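Local coordinates for divalent-cation tolerance protein CutA (Thermotoga maritima, PDB 1VHF), which probably takes part in resistance to heavy metals, perhaps by binding copper, as a homotrimer of the CutA family, at residues 64-68 with 81-85; 19-23 with 73-77. All coordinates share one frame. Numbering follows the deposited sequence.

Interaction 1. Residues 64-68 with 81-85; sequences EKELY and AIFTL
Residues 64-68 make one helical turn, with Tyr68 N bonded to Glu64 O at 2.8 Å, and residues 82-85 run as an extended strand nearly antiparallel to it, the two axes at 153° and 10.6 Å apart at closest approach. Glu64 CA lies 8.6 Å from Thr84 CA and Tyr68 CA 7.4 Å from Ile82 CA, so one turn of helix spans two residues of strand. Ile82 and Thr84 direct their CA-to-CB bonds toward the helix, Phe83 away. The CA-to-CB bond of Tyr68 points sideways, but with chi1 m its ring reaches the strand. Ile82 CG2 sits over one face of the Tyr68 ring, 3.7 Å from the centroid and 11° off the normal, a CH-pi contact. Thr84, also m, links both helix residues: Tyr68 OH donates to Thr84 OG1 at 2.7 Å, and Thr84 OG1 donates to Glu64 OE2, again at 2.7 Å, Glu64 being extended (t, t). Along its edge the strand pairs with strand 3-10 through backbone hydrogen bonds of Phe83 with Tyr7 and Leu85 with Leu5. A helix packed on a face of the sheet, nearly antiparallel to the strand outermost within this chain, belongs to the ferredoxin-like alpha/beta sandwich of CutA.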
loop_
_atom_site.group_PDB
_atom_site.type_symbol
_atom_site.label_atom_id
_atom_site.label_comp_id
_atom_site.label_asym_id
_atom_site.label_seq_id
_atom_site.Cartn_x
_atom_site.Cartn_y
_atom_site.Cartn_z
ATOM N N GLU A 64 10.765 2.295 -3.682
ATOM C CA GLU A 64 9.733 3.238 -3.264
ATOM C C GLU A 64 9.214 4.159 -4.366
ATOM O O GLU A 64 7.985 4.341 -4.481
ATOM C CB GLU A 64 10.258 4.109 -2.100
ATOM C CG GLU A 64 9.203 4.939 -1.394
ATOM C CD GLU A 64 9.702 5.885 -0.352
ATOM O OE1 GLU A 64 10.907 6.221 -0.314
ATOM O OE2 GLU A 64 8.938 6.349 0.539
ATOM N N LYS A 65 10.116 4.769 -5.117
ATOM C CA LYS A 65 9.700 5.684 -6.187
ATOM C C LYS A 65 8.840 4.961 -7.211
ATOM O O LYS A 65 7.748 5.470 -7.528
ATOM C CB LYS A 65 10.956 6.253 -6.868
ATOM N N GLU A 66 9.285 3.803 -7.688
ATOM C CA GLU A 66 8.523 3.020 -8.651
ATOM C C GLU A 66 7.178 2.566 -8.088
ATOM O O GLU A 66 6.176 2.521 -8.800
ATOM C CB GLU A 66 9.313 1.799 -9.117
ATOM C CG GLU A 66 10.629 2.158 -9.828
ATOM C CD GLU A 66 11.435 0.864 -9.976
ATOM O OE1 GLU A 66 10.999 0.035 -10.806
ATOM O OE2 GLU A 66 12.378 0.657 -9.201
ATOM N N LEU A 67 7.165 2.163 -6.816
ATOM C CA LEU A 67 5.879 1.751 -6.221
ATOM C C LEU A 67 4.957 2.943 -6.138
ATOM O O LEU A 67 3.757 2.780 -6.408
ATOM C CB LEU A 67 6.167 1.154 -4.824
ATOM C CG LEU A 67 4.925 0.906 -3.953
ATOM C CD1 LEU A 67 3.977 -0.113 -4.619
ATOM C CD2 LEU A 67 5.391 0.340 -2.617
ATOM N N TYR A 68 5.431 4.108 -5.671
ATOM C CA TYR A 68 4.531 5.260 -5.646
ATOM C C TYR A 68 3.921 5.547 -7.011
ATOM O O TYR A 68 2.724 5.820 -7.131
ATOM C CB TYR A 68 5.196 6.524 -5.107
ATOM C CG TYR A 68 5.132 6.738 -3.614
ATOM C CD1 TYR A 68 5.623 5.821 -2.691
ATOM C CD2 TYR A 68 4.605 7.937 -3.151
ATOM C CE1 TYR A 68 5.566 6.102 -1.343
ATOM C CE2 TYR A 68 4.558 8.237 -1.789
ATOM C CZ TYR A 68 5.062 7.297 -0.907
ATOM O OH TYR A 68 4.983 7.572 0.446
ATOM N N ALA A 81 -4.543 8.409 -0.552
ATOM C CA ALA A 81 -3.599 8.464 0.562
ATOM C C ALA A 81 -2.459 7.489 0.195
ATOM O O ALA A 81 -2.692 6.293 -0.043
ATOM C CB ALA A 81 -4.235 7.888 1.824
ATOM N N ILE A 82 -1.253 7.974 0.042
ATOM C CA ILE A 82 -0.087 7.128 -0.146
ATOM C C ILE A 82 1.008 7.698 0.743
ATOM O O ILE A 82 1.343 8.876 0.639
ATOM C CB ILE A 82 0.418 7.033 -1.587
ATOM C CG1 ILE A 82 -0.680 6.590 -2.565
ATOM C CG2 ILE A 82 1.590 6.059 -1.636
ATOM C CD1 ILE A 82 -0.203 6.628 -4.026
ATOM N N PHE A 83 1.467 6.927 1.727
ATOM C CA PHE A 83 2.538 7.410 2.613
ATOM C C PHE A 83 3.383 6.231 3.079
ATOM O O PHE A 83 3.006 5.078 3.017
ATOM C CB PHE A 83 2.024 8.250 3.756
ATOM C CG PHE A 83 0.988 7.639 4.644
ATOM C CD1 PHE A 83 1.363 6.773 5.651
ATOM C CD2 PHE A 83 -0.355 7.964 4.458
ATOM C CE1 PHE A 83 0.389 6.213 6.483
ATOM C CE2 PHE A 83 -1.314 7.390 5.311
ATOM C CZ PHE A 83 -0.922 6.536 6.306
ATOM N N THR A 84 4.615 6.568 3.513
ATOM C CA THR A 84 5.571 5.545 3.906
ATOM C C THR A 84 5.924 5.560 5.384
ATOM O O THR A 84 6.204 6.618 5.929
ATOM C CB THR A 84 6.902 5.845 3.156
ATOM O OG1 THR A 84 6.610 5.791 1.736
ATOM C CG2 THR A 84 7.893 4.720 3.403
ATOM N N LEU A 85 5.884 4.380 5.966
ATOM C CA LEU A 85 6.314 4.221 7.350
ATOM C C LEU A 85 7.666 3.493 7.316
ATOM O O LEU A 85 7.871 2.573 6.535
ATOM C CB LEU A 85 5.330 3.361 8.146
ATOM C CG LEU A 85 3.916 3.886 8.313
ATOM C CD1 LEU A 85 3.101 3.725 7.051
ATOM C CD2 LEU A 85 3.225 3.266 9.508
#

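Interaction 2. Residues 19-23 with 73-77; sequences IGRKL and KLHPY
The Leu74 side chain (m, t), its CA-to-CB bond toward helix 13-25, overlaps Ile19, Lys22 and Leu23. It loses 91 Å² to residues 19-23, the largest share of any residue here. Residues 19-23 are regular helix, with Leu23 N bonded to Ile19 O at 2.9 Å. Residues 73-74 end helix 64-74, and His75, at phi/psi -77/140, is the first residue to leave helical geometry; Pro76 and Tyr77 carry the chain on as loop. The nearest CA pair is Ile19 and Leu74, 6.8 Å apart. From there Ile19 (m, t) points at the helix end: its CG1 is 4.1 Å from Leu74 CB, while its CD1 comes within 3.5 Å of Leu74 O and 4.0 Å of Pro76 CD, so one methyl covers the chain as it turns out of the helix. One turn later Leu23 CD2 meets Leu74 CD1 at 4.2 Å. Lys22 contributes aliphatic chain, CD to Leu74 CD2 at 4.1 Å, and its ammonium end leads away. No hydrogen bond crosses between the segments. Within the loop Tyr77 N donates a hydrogen bond to His75 ND1, 3.1 Å, while His75 NE2 bonds to Ser8 OG of strand 3-10. This is apolar helix-helix packing, in which the side of helix 13-25 meets the C-terminal end of helix 64-74; Ile19 also touches Leu71 of that helix and Phe10 of strand 3-10, and the His75 ring meets that of Phe10, so the contact lies where the two helices meet on one face of the sheet, next to strand 3-10.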
loop_
_atom_site.group_PDB
_atom_site.type_symbol
_atom_site.label_atom_id
_atom_site.label_comp_id
_atom_site.label_asym_id
_atom_site.label_seq_id
_atom_site.Cartn_x
_atom_site.Cartn_y
_atom_site.Cartn_z
ATOM N N ILE A 19 -5.037 -4.605 -6.868
ATOM C CA ILE A 19 -3.833 -3.754 -6.972
ATOM C C ILE A 19 -2.663 -4.446 -6.311
ATOM O O ILE A 19 -1.541 -4.455 -6.836
ATOM C CB ILE A 19 -4.171 -2.365 -6.412
ATOM C CG1 ILE A 19 -5.090 -1.685 -7.454
ATOM C CG2 ILE A 19 -2.910 -1.564 -6.178
ATOM C CD1 ILE A 19 -5.664 -0.373 -6.949
ATOM N N GLY A 20 -2.900 -5.073 -5.154
ATOM C CA GLY A 20 -1.764 -5.812 -4.535
ATOM C C GLY A 20 -1.282 -6.899 -5.483
ATOM O O GLY A 20 -0.075 -7.091 -5.573
ATOM N N ARG A 21 -2.203 -7.673 -6.084
ATOM C CA ARG A 21 -1.732 -8.705 -7.034
ATOM C C ARG A 21 -0.965 -8.080 -8.176
ATOM O O ARG A 21 0.089 -8.644 -8.557
ATOM C CB ARG A 21 -2.979 -9.450 -7.556
ATOM C CG ARG A 21 -2.585 -10.505 -8.596
ATOM C CD ARG A 21 -3.810 -11.152 -9.216
ATOM N NE ARG A 21 -3.562 -12.495 -9.678
ATOM C CZ ARG A 21 -3.182 -13.563 -8.993
ATOM N NH1 ARG A 21 -2.963 -13.527 -7.694
ATOM N NH2 ARG A 21 -3.022 -14.705 -9.649
ATOM N N LYS A 22 -1.389 -6.952 -8.755
ATOM C CA LYS A 22 -0.668 -6.328 -9.857
ATOM C C LYS A 22 0.720 -5.889 -9.434
ATOM O O LYS A 22 1.693 -6.013 -10.198
ATOM C CB LYS A 22 -1.456 -5.132 -10.425
ATOM C CG LYS A 22 -2.581 -5.642 -11.345
ATOM C CD LYS A 22 -3.375 -4.508 -11.941
ATOM C CE LYS A 22 -4.630 -5.046 -12.665
ATOM N NZ LYS A 22 -4.232 -5.967 -13.766
ATOM N N LEU A 23 0.844 -5.345 -8.224
ATOM C CA LEU A 23 2.148 -4.919 -7.729
ATOM C C LEU A 23 3.053 -6.120 -7.513
ATOM O O LEU A 23 4.261 -6.008 -7.776
ATOM C CB LEU A 23 1.992 -4.087 -6.445
ATOM C CG LEU A 23 1.220 -2.789 -6.631
ATOM C CD1 LEU A 23 0.903 -2.145 -5.288
ATOM C CD2 LEU A 23 1.969 -1.835 -7.564
ATOM N N LYS A 73 -0.907 5.346 -10.349
ATOM C CA LYS A 73 -1.495 5.051 -11.648
ATOM C C LYS A 73 -2.533 3.985 -11.672
ATOM O O LYS A 73 -3.366 3.931 -12.619
ATOM C CB LYS A 73 -0.357 4.781 -12.666
ATOM C CG LYS A 73 0.271 6.126 -13.035
ATOM C CD LYS A 73 1.499 5.981 -13.936
ATOM C CE LYS A 73 2.103 7.359 -14.122
ATOM N NZ LYS A 73 3.377 7.402 -14.878
ATOM N N LEU A 74 -2.556 3.058 -10.717
ATOM C CA LEU A 74 -3.568 2.028 -10.628
ATOM C C LEU A 74 -4.723 2.436 -9.689
ATOM O O LEU A 74 -5.750 1.774 -9.651
ATOM C CB LEU A 74 -2.947 0.732 -10.050
ATOM C CG LEU A 74 -1.904 0.035 -10.934
ATOM C CD1 LEU A 74 -1.195 -1.075 -10.171
ATOM C CD2 LEU A 74 -2.581 -0.538 -12.184
ATOM N N HIS A 75 -4.563 3.581 -9.024
ATOM C CA HIS A 75 -5.567 3.870 -7.976
ATOM C C HIS A 75 -6.884 4.345 -8.485
ATOM O O HIS A 75 -6.914 5.249 -9.343
ATOM C CB HIS A 75 -4.928 4.963 -7.044
ATOM C CG HIS A 75 -5.331 4.683 -5.623
ATOM N ND1 HIS A 75 -6.619 4.883 -5.195
ATOM C CD2 HIS A 75 -4.633 4.202 -4.559
ATOM C CE1 HIS A 75 -6.711 4.550 -3.912
ATOM N NE2 HIS A 75 -5.507 4.113 -3.503
ATOM N N PRO A 76 -8.000 3.903 -7.918
ATOM C CA PRO A 76 -9.294 4.419 -8.347
ATOM C C PRO A 76 -9.500 5.844 -7.879
ATOM O O PRO A 76 -10.379 6.577 -8.407
ATOM C CB PRO A 76 -10.314 3.497 -7.711
ATOM C CG PRO A 76 -9.605 2.831 -6.575
ATOM C CD PRO A 76 -8.126 2.828 -6.921
ATOM N N TYR A 77 -8.852 6.290 -6.809
ATOM C CA TYR A 77 -8.974 7.643 -6.277
ATOM C C TYR A 77 -8.040 8.632 -6.966
ATOM O O TYR A 77 -6.862 8.345 -7.296
ATOM C CB TYR A 77 -8.706 7.743 -4.766
ATOM C CG TYR A 77 -9.568 6.908 -3.856
ATOM C CD1 TYR A 77 -10.817 6.417 -4.160
ATOM C CD2 TYR A 77 -9.055 6.655 -2.587
ATOM C CE1 TYR A 77 -11.571 5.683 -3.261
ATOM C CE2 TYR A 77 -9.779 5.915 -1.673
ATOM C CZ TYR A 77 -11.005 5.422 -2.014
ATOM O OH TYR A 77 -11.733 4.689 -1.096
#

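In the fold
Helix 64-74 is common to both contacts: its first turn serves interaction 1 and its last residues, with the loop beyond, interaction 2. Their centres are about 12 Å apart, and they touch where Leu67 CD1 meets Leu23 CD1 at 3.7 Å. Along the chain the segments alternate, 19-23, 64-68, 73-77, 81-85, so the two contacts interlock. Interaction 1 is internal to the second beta-alpha-beta unit (46-60, 64-74, 82-86) of this ferredoxin-like fold; interaction 2 joins that unit to the first (3-10, 13-25, 31-43). The result is one compact layer of helices on the four-stranded antiparallel sheet, within a subunit of the CutA homotrimer.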